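Local coordinates for protein group II chitinase (PDB 6JAV) that probably binds chitin and hydrolyses it from within the chain, this construct being a family 18 catalytic domain of a much longer multidomain protein, at residues Y287-D292 with D351-C357; S297-V302 with A313-W319; V170-K174 with Y229-W234. All coordinates share one frame; numbering follows the deposited sequence.

Interaction 1: residues Y287-D292 with D351-C357; sequences YYEICD and DDYRNRC
Cys291 and Cys357 are joined by a disulfide, SG to SG 2.0 Å, which cross-links helix 287-296, probably in the alpha+beta insertion of the family 18 barrel, to the loop after barrel strand 342-346. This is the tight, buried part of the contact. Asp352 braces it from the loop side: its OD1 accepts from Arg356 N at 2.9 Å through the syn lone pair, and its OD2 takes Cys357 N, so the carboxylate holds the loop's return to the cysteine. Tyr288 lies close by, the CD2 edge of its ring 3.4 Å from Asp351 O. Its hydroxyl and that of Tyr353 share a water, though the Tyr353 hydroxyl also bonds to Lys25 O.

Toward the more exposed side the grip slackens. Arg356 reaches back, extended from CG to NE, and NH1 makes only a weak bond to Tyr288 O (3.1 Å, 132° at the hydrogen). Asp292 stacks its carboxylate over one guanidinium face, the planes 27° apart; OD2 is 3.1 Å from Arg356 NH2, a salt bridge of charge alone, and Glu277 also pairs with NH2. Tyr287 and Asp351 rest on Pro363 at the start of helix 363-373, while the backbone of Tyr287 bonds to Met250 in strand 244-257.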
loop_
_atom_site.group_PDB
_atom_site.type_symbol
_atom_site.label_atom_id
_atom_site.label_comp_id
_atom_site.label_asym_id
_atom_site.label_seq_id
_atom_site.Cartn_x
_atom_site.Cartn_y
_atom_site.Cartn_z
ATOM N N TYR A 287 -7.712 11.032 1.848
ATOM C CA TYR A 287 -9.125 10.978 2.200
ATOM C C TYR A 287 -9.570 12.245 2.931
ATOM O O TYR A 287 -10.662 12.760 2.680
ATOM C CB TYR A 287 -9.465 9.723 3.025
ATOM C CG TYR A 287 -10.943 9.705 3.357
ATOM C CD1 TYR A 287 -11.874 9.397 2.373
ATOM C CD2 TYR A 287 -11.399 10.101 4.600
ATOM C CE1 TYR A 287 -13.242 9.418 2.637
ATOM C CE2 TYR A 287 -12.773 10.135 4.878
ATOM C CZ TYR A 287 -13.670 9.787 3.887
ATOM O OH TYR A 287 -15.037 9.818 4.121
ATOM N N TYR A 288 -8.733 12.785 3.830
ATOM C CA TYR A 288 -9.167 13.981 4.560
ATOM C C TYR A 288 -9.227 15.227 3.679
ATOM O O TYR A 288 -9.883 16.215 4.054
ATOM C CB TYR A 288 -8.318 14.210 5.825
ATOM C CG TYR A 288 -6.860 14.545 5.602
ATOM C CD1 TYR A 288 -6.450 15.843 5.219
ATOM C CD2 TYR A 288 -5.868 13.578 5.809
ATOM C CE1 TYR A 288 -5.118 16.141 5.031
ATOM C CE2 TYR A 288 -4.526 13.868 5.615
ATOM C CZ TYR A 288 -4.149 15.147 5.219
ATOM O OH TYR A 288 -2.817 15.452 5.052
ATOM N N GLU A 289 -8.544 15.224 2.540
ATOM C CA GLU A 289 -8.722 16.288 1.555
ATOM C C GLU A 289 -9.999 16.082 0.745
ATOM O O GLU A 289 -10.732 17.047 0.457
ATOM C CB GLU A 289 -7.489 16.341 0.657
ATOM C CG GLU A 289 -6.240 16.871 1.417
ATOM C CD GLU A 289 -4.949 16.741 0.640
ATOM O OE1 GLU A 289 -4.677 15.678 0.026
ATOM O OE2 GLU A 289 -4.126 17.694 0.659
ATOM N N ILE A 290 -10.295 14.830 0.390
ATOM C CA ILE A 290 -11.492 14.530 -0.408
ATOM C C ILE A 290 -12.757 14.800 0.394
ATOM O O ILE A 290 -13.709 15.422 -0.103
ATOM C CB ILE A 290 -11.422 13.060 -0.872
ATOM C CG1 ILE A 290 -10.255 12.864 -1.832
ATOM C CG2 ILE A 290 -12.761 12.637 -1.515
ATOM C CD1 ILE A 290 -9.967 11.379 -2.115
ATOM N N CYS A 291 -12.810 14.315 1.641
ATOM C CA CYS A 291 -14.040 14.471 2.408
ATOM C C CYS A 291 -14.348 15.944 2.671
ATOM O O CYS A 291 -15.527 16.335 2.685
ATOM C CB CYS A 291 -14.017 13.611 3.676
ATOM S SG CYS A 291 -12.755 14.020 4.912
ATOM N N ASP A 292 -13.318 16.777 2.832
ATOM C CA ASP A 292 -13.546 18.209 3.004
ATOM C C ASP A 292 -14.108 18.834 1.733
ATOM O O ASP A 292 -14.983 19.712 1.797
ATOM C CB ASP A 292 -12.241 18.906 3.386
ATOM C CG ASP A 292 -12.443 20.414 3.634
ATOM O OD1 ASP A 292 -13.268 20.738 4.493
ATOM O OD2 ASP A 292 -11.778 21.235 2.975
ATOM N N ASP A 351 -5.901 8.803 6.077
ATOM C CA ASP A 351 -7.257 8.761 6.628
ATOM C C ASP A 351 -7.500 10.050 7.418
ATOM O O ASP A 351 -6.571 10.813 7.685
ATOM C CB ASP A 351 -7.366 7.516 7.520
ATOM C CG ASP A 351 -8.791 7.127 7.921
ATOM O OD1 ASP A 351 -9.802 7.686 7.430
ATOM O OD2 ASP A 351 -8.858 6.209 8.767
ATOM N N ASP A 352 -8.752 10.310 7.784
ATOM C CA ASP A 352 -9.093 11.531 8.531
ATOM C C ASP A 352 -8.839 11.320 10.029
ATOM O O ASP A 352 -9.752 11.257 10.859
ATOM C CB ASP A 352 -10.536 11.926 8.241
ATOM C CG ASP A 352 -10.908 13.268 8.849
ATOM O OD1 ASP A 352 -9.991 14.048 9.208
ATOM O OD2 ASP A 352 -12.127 13.534 8.985
ATOM N N TYR A 353 -7.544 11.235 10.380
ATOM C CA TYR A 353 -7.161 10.958 11.772
ATOM C C TYR A 353 -7.465 12.123 12.709
ATOM O O TYR A 353 -7.533 11.908 13.926
ATOM C CB TYR A 353 -5.670 10.536 11.886
ATOM C CG TYR A 353 -4.703 11.560 11.314
ATOM C CD1 TYR A 353 -4.447 11.590 9.963
ATOM C CD2 TYR A 353 -4.047 12.479 12.137
ATOM C CE1 TYR A 353 -3.605 12.523 9.411
ATOM C CE2 TYR A 353 -3.176 13.439 11.587
ATOM C CZ TYR A 353 -2.982 13.455 10.224
ATOM O OH TYR A 353 -2.124 14.341 9.584
ATOM N N ARG A 354 -7.669 13.329 12.175
ATOM C CA ARG A 354 -7.986 14.496 13.005
ATOM C C ARG A 354 -9.475 14.791 13.089
ATOM O O ARG A 354 -9.863 15.747 13.772
ATOM C CB ARG A 354 -7.246 15.729 12.489
ATOM C CG ARG A 354 -5.756 15.563 12.583
ATOM C CD ARG A 354 -5.097 16.857 12.395
ATOM N NE ARG A 354 -3.644 16.755 12.379
ATOM C CZ ARG A 354 -2.882 16.772 13.461
ATOM N NH1 ARG A 354 -3.431 16.876 14.667
ATOM N NH2 ARG A 354 -1.567 16.683 13.331
ATOM N N ASN A 355 -10.323 14.005 12.418
ATOM C CA ASN A 355 -11.765 14.268 12.393
ATOM C C ASN A 355 -12.072 15.647 11.809
ATOM O O ASN A 355 -12.952 16.369 12.306
ATOM C CB ASN A 355 -12.398 14.079 13.772
ATOM C CG ASN A 355 -13.900 13.944 13.712
ATOM O OD1 ASN A 355 -14.487 13.734 12.652
ATOM N ND2 ASN A 355 -14.536 14.067 14.861
ATOM N N ARG A 356 -11.337 16.028 10.761
ATOM C CA ARG A 356 -11.623 17.264 10.031
ATOM C C ARG A 356 -13.000 17.220 9.380
ATOM O O ARG A 356 -13.592 18.281 9.101
ATOM C CB ARG A 356 -10.551 17.464 8.957
ATOM C CG ARG A 356 -10.573 18.804 8.250
ATOM C CD ARG A 356 -9.680 18.735 7.034
ATOM N NE ARG A 356 -9.551 20.020 6.357
ATOM C CZ ARG A 356 -9.171 20.155 5.093
ATOM N NH1 ARG A 356 -8.875 19.081 4.369
ATOM N NH2 ARG A 356 -9.080 21.368 4.554
ATOM N N CYS A 357 -13.514 16.026 9.090
ATOM C CA CYS A 357 -14.755 15.869 8.338
ATOM C C CYS A 357 -15.943 15.507 9.212
ATOM O O CYS A 357 -17.043 15.325 8.688
ATOM C CB CYS A 357 -14.578 14.859 7.200
ATOM S SG CYS A 357 -13.513 15.587 5.931
HETATM O O HOH W 1 -1.189 13.803 6.479
#

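Interaction 2: residues S297-V302 with A313-W319; sequences SGWTVV and AYKGNQW
An antiparallel beta hairpin brings these segments together: strand 300-302, reached through the three residues that follow helix 287-296, pairs with strand 312-315, which then turns back into strand 318-321. Thr300 and Tyr314 form the hydrogen-bonded pair, with Thr300 N to Tyr314 O and Tyr314 N to Thr300 O both 2.9 Å. Val301 and Ala313 make the next, non-hydrogen-bonded pair, and CG2 of Val301 meets CB of Ala313 at 4.2 Å.

Trp299 contributes the largest single share of the packing. Its indole lies across strand 312-315, and CB of Lys315 sits over the five-membered ring, 3.5 Å from the centroid and 8° off the normal, a CH-pi contact. At the far end of the ring system CH2 reaches Gln318 CB on strand 318-321 at 3.5 Å. Beyond CB, the lysine chain runs fully extended, with CG opposite the backbone N (chi1 -176°), and this carries NZ past the indole to Ser297 O, where it donates a 2.8 Å hydrogen bond.

On the other face of the hairpin, Thr300 and Tyr314 lie side by side and point the same way. CB of Thr300 stands over the phenol ring, 4.0 Å from its centroid, while Val302 CG2 approaches the ring edge. A water bridges Thr300 OG1 and Tyr314 O beside the backbone pair. His263 stacks on Tyr314, and Trp299 also packs on Arg293 of helix 287-296.

A second hairpin, 312-315 with 318-321, closes through a type II' turn from Lys315 to Gln318, with Gly316 at its second position; Lys315 N to Gln318 O and Gln318 N to Lys315 O are both hydrogen bonds. Antiparallel strands after a helix are consistent with the alpha+beta insertion domain that many family 18 chitinases carry on the TIM barrel.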
loop_
_atom_site.group_PDB
_atom_site.type_symbol
_atom_site.label_atom_id
_atom_site.label_comp_id
_atom_site.label_asym_id
_atom_site.label_seq_id
_atom_site.Cartn_x
_atom_site.Cartn_y
_atom_site.Cartn_z
ATOM N N SER A 297 -17.054 22.096 0.070
ATOM C CA SER A 297 -16.851 22.741 -1.219
ATOM C C SER A 297 -17.824 22.265 -2.289
ATOM O O SER A 297 -17.616 22.569 -3.466
ATOM C CB SER A 297 -15.406 22.607 -1.697
ATOM O OG SER A 297 -14.537 23.252 -0.778
ATOM N N GLY A 298 -18.852 21.510 -1.919
ATOM C CA GLY A 298 -19.910 21.186 -2.860
ATOM C C GLY A 298 -19.555 20.223 -3.970
ATOM O O GLY A 298 -20.215 20.232 -5.019
ATOM N N TRP A 299 -18.535 19.385 -3.801
ATOM C CA TRP A 299 -18.252 18.420 -4.857
ATOM C C TRP A 299 -19.389 17.406 -4.915
ATOM O O TRP A 299 -19.959 17.029 -3.888
ATOM C CB TRP A 299 -16.932 17.694 -4.589
ATOM C CG TRP A 299 -15.685 18.526 -4.830
ATOM C CD1 TRP A 299 -15.498 19.844 -4.501
ATOM C CD2 TRP A 299 -14.466 18.099 -5.441
ATOM N NE1 TRP A 299 -14.247 20.251 -4.862
ATOM C CE2 TRP A 299 -13.587 19.201 -5.438
ATOM C CE3 TRP A 299 -14.030 16.883 -6.000
ATOM C CZ2 TRP A 299 -12.294 19.135 -5.968
ATOM C CZ3 TRP A 299 -12.747 16.819 -6.515
ATOM C CH2 TRP A 299 -11.894 17.940 -6.496
ATOM N N THR A 300 -19.717 16.966 -6.124
ATOM C CA THR A 300 -20.822 16.035 -6.334
ATOM C C THR A 300 -20.280 14.609 -6.283
ATOM O O THR A 300 -19.266 14.318 -6.915
ATOM C CB THR A 300 -21.429 16.295 -7.711
ATOM O OG1 THR A 300 -21.860 17.663 -7.789
ATOM C CG2 THR A 300 -22.614 15.378 -7.937
ATOM N N VAL A 301 -20.969 13.733 -5.554
ATOM C CA VAL A 301 -20.530 12.354 -5.336
ATOM C C VAL A 301 -21.396 11.419 -6.169
ATOM O O VAL A 301 -22.626 11.545 -6.161
ATOM C CB VAL A 301 -20.624 11.984 -3.851
ATOM C CG1 VAL A 301 -20.226 10.539 -3.646
ATOM C CG2 VAL A 301 -19.747 12.933 -3.034
ATOM N N VAL A 302 -20.768 10.480 -6.877
ATOM C CA VAL A 302 -21.489 9.431 -7.602
ATOM C C VAL A 302 -21.080 8.088 -7.005
ATOM O O VAL A 302 -19.889 7.744 -7.010
ATOM C CB VAL A 302 -21.185 9.464 -9.103
ATOM C CG1 VAL A 302 -21.897 8.307 -9.836
ATOM C CG2 VAL A 302 -21.552 10.833 -9.714
ATOM N N ALA A 313 -15.985 11.695 -7.097
ATOM C CA ALA A 313 -16.536 13.022 -6.809
ATOM C C ALA A 313 -15.929 14.045 -7.754
ATOM O O ALA A 313 -14.780 13.916 -8.179
ATOM C CB ALA A 313 -16.282 13.423 -5.346
ATOM N N TYR A 314 -16.696 15.104 -8.069
ATOM C CA TYR A 314 -16.186 16.053 -9.051
ATOM C C TYR A 314 -16.716 17.455 -8.789
ATOM O O TYR A 314 -17.750 17.644 -8.146
ATOM C CB TYR A 314 -16.502 15.626 -10.497
ATOM C CG TYR A 314 -17.993 15.567 -10.781
ATOM C CD1 TYR A 314 -18.740 14.424 -10.504
ATOM C CD2 TYR A 314 -18.659 16.682 -11.286
ATOM C CE1 TYR A 314 -20.106 14.381 -10.737
ATOM C CE2 TYR A 314 -20.009 16.645 -11.530
ATOM C CZ TYR A 314 -20.731 15.504 -11.254
ATOM O OH TYR A 314 -22.087 15.495 -11.496
ATOM N N LYS A 315 -15.959 18.432 -9.280
ATOM C CA LYS A 315 -16.407 19.822 -9.292
ATOM C C LYS A 315 -15.615 20.541 -10.367
ATOM O O LYS A 315 -14.384 20.459 -10.403
ATOM C CB LYS A 315 -16.204 20.492 -7.933
ATOM C CG LYS A 315 -16.760 21.923 -7.928
ATOM C CD LYS A 315 -16.692 22.551 -6.577
ATOM C CE LYS A 315 -17.367 23.919 -6.596
ATOM N NZ LYS A 315 -17.097 24.651 -5.323
ATOM N N GLY A 316 -16.323 21.228 -11.257
ATOM C CA GLY A 316 -15.626 21.896 -12.343
ATOM C C GLY A 316 -14.897 20.870 -13.179
ATOM O O GLY A 316 -15.460 19.841 -13.565
ATOM N N ASN A 317 -13.607 21.109 -13.415
ATOM C CA ASN A 317 -12.792 20.176 -14.180
ATOM C C ASN A 317 -11.949 19.249 -13.297
ATOM O O ASN A 317 -10.991 18.652 -13.788
ATOM C CB ASN A 317 -11.937 20.907 -15.225
ATOM C CG ASN A 317 -10.755 21.659 -14.624
ATOM O OD1 ASN A 317 -10.632 21.812 -13.406
ATOM N ND2 ASN A 317 -9.873 22.137 -15.493
ATOM N N GLN A 318 -12.287 19.122 -12.018
ATOM C CA GLN A 318 -11.566 18.239 -11.105
ATOM C C GLN A 318 -12.423 17.023 -10.778
ATOM O O GLN A 318 -13.632 17.141 -10.571
ATOM C CB GLN A 318 -11.241 18.979 -9.817
ATOM C CG GLN A 318 -10.291 20.150 -10.053
ATOM C CD GLN A 318 -8.974 19.690 -10.629
ATOM O OE1 GLN A 318 -8.219 18.959 -9.978
ATOM N NE2 GLN A 318 -8.689 20.086 -11.862
ATOM N N TRP A 319 -11.786 15.844 -10.720
ATOM C CA TRP A 319 -12.507 14.583 -10.553
ATOM C C TRP A 319 -11.614 13.646 -9.738
ATOM O O TRP A 319 -10.414 13.561 -10.017
ATOM C CB TRP A 319 -12.735 14.004 -11.960
ATOM C CG TRP A 319 -13.702 12.868 -12.153
ATOM C CD1 TRP A 319 -14.982 12.946 -12.681
ATOM C CD2 TRP A 319 -13.437 11.470 -11.967
ATOM N NE1 TRP A 319 -15.530 11.684 -12.782
ATOM C CE2 TRP A 319 -14.605 10.762 -12.350
ATOM C CE3 TRP A 319 -12.332 10.743 -11.476
ATOM C CZ2 TRP A 319 -14.697 9.372 -12.276
ATOM C CZ3 TRP A 319 -12.418 9.349 -11.415
ATOM C CH2 TRP A 319 -13.595 8.681 -11.801
HETATM O O HOH W 2 -20.064 19.435 -8.417
#

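Interaction 3: residues V170-K174 with Y229-W234; sequences VSPNK and YTIHYW. With NAG (2-acetamido-2-deoxy-beta-D-glucopyranose), chain C.
Thr230 OG1 donates to Pro172 O at 2.7 Å, in the carbonyl plane and on a lone pair, one of three hydrogen bonds that join the loop after strand 165-170 to helix 227-236. Trp234 NE1 reaches Ser171 O at 3.2 Å; the oxygen lies in the indole plane and the nitrogen nearly in line with the C=O bond (166°), while the N-H itself is somewhat bent (153°). The third is weak, Lys174 NZ to Tyr233 OH at 3.3 Å; both groups have a stronger partner in Asp178.

Apolar packing backs these bonds. Val170 CG2 packs against the six-membered ring of Trp234, 3.3 Å from CZ2, with that methyl turned between its own backbone N and carbonyl carbon. Pro172 CB meets Thr230 CG2 at 3.7 Å, and Lys174 CG approaches Tyr233 CE2 at 3.7 Å.

A separate close contact sets the CE methylene of Lys174 3.2 Å from the hydroxyl oxygen OH of Tyr229.

Of the two segments, the helix is the one that meets the sugar: His232 turns a ring face to the N-acetylglucosamine, the glycan of Asn228.

Two successive loop carbonyls are therefore satisfied by side chains of one helix, which fixes the path of the chain as it leaves the strand. At the other end, the lysine charge is probably balanced mainly by Asp178, with Tyr233 bonded to the same carboxylate.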
loop_
_atom_site.group_PDB
_atom_site.type_symbol
_atom_site.label_atom_id
_atom_site.label_comp_id
_atom_site.label_asym_id
_atom_site.label_seq_id
_atom_site.Cartn_x
_atom_site.Cartn_y
_atom_site.Cartn_z
ATOM N N VAL A 170 3.255 -6.247 -2.986
ATOM C CA VAL A 170 3.341 -6.794 -4.339
ATOM C C VAL A 170 2.278 -6.203 -5.274
ATOM O O VAL A 170 1.215 -5.737 -4.859
ATOM C CB VAL A 170 3.225 -8.331 -4.330
ATOM C CG1 VAL A 170 4.348 -8.963 -3.483
ATOM C CG2 VAL A 170 1.847 -8.757 -3.834
ATOM N N SER A 171 2.577 -6.266 -6.581
ATOM C CA SER A 171 1.722 -5.705 -7.611
ATOM C C SER A 171 0.366 -6.411 -7.691
ATOM O O SER A 171 0.273 -7.622 -7.478
ATOM C CB SER A 171 2.410 -5.898 -8.965
ATOM O OG SER A 171 1.557 -5.463 -10.027
ATOM N N PRO A 172 -0.688 -5.684 -8.064
ATOM C CA PRO A 172 -1.978 -6.311 -8.380
ATOM C C PRO A 172 -2.167 -6.613 -9.860
ATOM O O PRO A 172 -3.232 -7.128 -10.225
ATOM C CB PRO A 172 -2.960 -5.195 -7.967
ATOM C CG PRO A 172 -2.261 -3.935 -8.447
ATOM C CD PRO A 172 -0.780 -4.203 -8.111
ATOM N N ASN A 173 -1.182 -6.285 -10.697
ATOM C CA ASN A 173 -1.318 -6.290 -12.156
ATOM C C ASN A 173 -0.877 -7.653 -12.686
ATOM O O ASN A 173 0.264 -8.057 -12.471
ATOM C CB ASN A 173 -0.411 -5.178 -12.680
ATOM C CG ASN A 173 -0.376 -5.066 -14.188
ATOM O OD1 ASN A 173 -0.151 -6.038 -14.894
ATOM N ND2 ASN A 173 -0.455 -3.835 -14.674
ATOM N N LYS A 174 -1.787 -8.345 -13.387
ATOM C CA LYS A 174 -1.523 -9.685 -13.920
ATOM C C LYS A 174 -0.177 -9.783 -14.643
ATOM O O LYS A 174 0.586 -10.725 -14.408
ATOM C CB LYS A 174 -2.656 -10.093 -14.878
ATOM C CG LYS A 174 -2.464 -11.491 -15.453
ATOM C CD LYS A 174 -3.547 -11.802 -16.494
ATOM C CE LYS A 174 -3.546 -13.308 -16.831
ATOM N NZ LYS A 174 -2.250 -13.771 -17.400
ATOM N N TYR A 229 -10.289 -10.080 -9.201
ATOM C CA TYR A 229 -9.420 -10.841 -10.096
ATOM C C TYR A 229 -8.027 -11.000 -9.488
ATOM O O TYR A 229 -7.460 -12.100 -9.462
ATOM C CB TYR A 229 -9.313 -10.160 -11.466
ATOM C CG TYR A 229 -8.448 -10.968 -12.405
ATOM C CD1 TYR A 229 -7.061 -10.849 -12.398
ATOM C CD2 TYR A 229 -9.028 -11.890 -13.261
ATOM C CE1 TYR A 229 -6.268 -11.641 -13.230
ATOM C CE2 TYR A 229 -8.245 -12.672 -14.087
ATOM C CZ TYR A 229 -6.873 -12.532 -14.067
ATOM O OH TYR A 229 -6.083 -13.315 -14.897
ATOM N N THR A 230 -7.454 -9.893 -9.008
ATOM C CA THR A 230 -6.089 -9.917 -8.489
ATOM C C THR A 230 -5.933 -10.916 -7.349
ATOM O O THR A 230 -4.950 -11.668 -7.298
ATOM C CB THR A 230 -5.748 -8.514 -7.995
ATOM O OG1 THR A 230 -5.661 -7.620 -9.107
ATOM C CG2 THR A 230 -4.421 -8.527 -7.235
ATOM N N ILE A 231 -6.837 -10.877 -6.376
ATOM C CA ILE A 231 -6.698 -11.750 -5.217
ATOM C C ILE A 231 -6.850 -13.209 -5.627
ATOM O O ILE A 231 -6.067 -14.077 -5.210
ATOM C CB ILE A 231 -7.696 -11.325 -4.116
ATOM C CG1 ILE A 231 -7.378 -9.913 -3.587
ATOM C CG2 ILE A 231 -7.741 -12.377 -3.000
ATOM C CD1 ILE A 231 -6.025 -9.800 -2.918
ATOM N N HIS A 232 -7.826 -13.495 -6.492
ATOM C CA HIS A 232 -7.962 -14.875 -6.943
ATOM C C HIS A 232 -6.769 -15.308 -7.781
ATOM O O HIS A 232 -6.385 -16.482 -7.738
ATOM C CB HIS A 232 -9.256 -15.011 -7.736
ATOM C CG HIS A 232 -10.470 -15.188 -6.882
ATOM N ND1 HIS A 232 -11.350 -14.164 -6.595
ATOM C CD2 HIS A 232 -10.960 -16.287 -6.260
ATOM C CE1 HIS A 232 -12.321 -14.622 -5.821
ATOM N NE2 HIS A 232 -12.114 -15.910 -5.610
ATOM N N TYR A 233 -6.141 -14.382 -8.502
ATOM C CA TYR A 233 -4.987 -14.730 -9.318
ATOM C C TYR A 233 -3.775 -15.064 -8.455
ATOM O O TYR A 233 -3.075 -16.049 -8.715
ATOM C CB TYR A 233 -4.681 -13.592 -10.280
ATOM C CG TYR A 233 -3.772 -14.010 -11.410
ATOM C CD1 TYR A 233 -4.173 -14.986 -12.305
ATOM C CD2 TYR A 233 -2.533 -13.441 -11.580
ATOM C CE1 TYR A 233 -3.345 -15.386 -13.339
ATOM C CE2 TYR A 233 -1.694 -13.830 -12.630
ATOM C CZ TYR A 233 -2.113 -14.805 -13.491
ATOM O OH TYR A 233 -1.290 -15.188 -14.539
ATOM N N TRP A 234 -3.510 -14.272 -7.399
ATOM C CA TRP A 234 -2.452 -14.661 -6.460
ATOM C C TRP A 234 -2.690 -16.063 -5.904
ATOM O O TRP A 234 -1.744 -16.855 -5.778
ATOM C CB TRP A 234 -2.291 -13.601 -5.341
ATOM C CG TRP A 234 -1.405 -12.482 -5.767
ATOM C CD1 TRP A 234 -1.774 -11.295 -6.323
ATOM C CD2 TRP A 234 0.023 -12.454 -5.665
ATOM N NE1 TRP A 234 -0.650 -10.526 -6.611
ATOM C CE2 TRP A 234 0.463 -11.231 -6.225
ATOM C CE3 TRP A 234 0.978 -13.377 -5.196
ATOM C CZ2 TRP A 234 1.822 -10.896 -6.324
ATOM C CZ3 TRP A 234 2.329 -13.034 -5.267
ATOM C CH2 TRP A 234 2.738 -11.793 -5.832
HETATM C C1 NAG C . -14.387 -12.832 -8.911
HETATM C C2 NAG C . -15.625 -12.879 -9.794
HETATM C C3 NAG C . -15.936 -14.327 -10.196
HETATM C C4 NAG C . -14.702 -14.992 -10.800
HETATM C C5 NAG C . -13.510 -14.859 -9.862
HETATM C C6 NAG C . -12.221 -15.414 -10.439
HETATM C C7 NAG C . -17.498 -11.286 -9.654
HETATM C C8 NAG C . -17.146 -10.878 -11.047
HETATM N N2 NAG C . -16.758 -12.267 -9.117
HETATM O O3 NAG C . -16.969 -14.308 -11.175
HETATM O O4 NAG C . -14.941 -16.369 -11.073
HETATM O O5 NAG C . -13.292 -13.469 -9.578
HETATM O O6 NAG C . -11.626 -14.575 -11.425
HETATM O O7 NAG C . -18.431 -10.774 -9.051
#

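Along the chain, interaction 3 comes first and closes before the other two begin. Interaction 2 then falls wholly within the span between the two segments of interaction 1. Those two are neighbours, their centres 16 Å apart and their nearest atoms about 4 Å, and helix 287-296 leads, through residues 297-299, into strand 300-302. Interaction 3 lies 29 Å from interaction 1 and 31 Å from interaction 2, centre to centre, and on the opposite side of the chain's centre from interaction 1. It packs a helix against a strand end of the TIM barrel. Interaction 2 lies within the region between strands 244-257 and 342-346, and interaction 1 ties that region's helix 287-296 to the loop after strand 342-346.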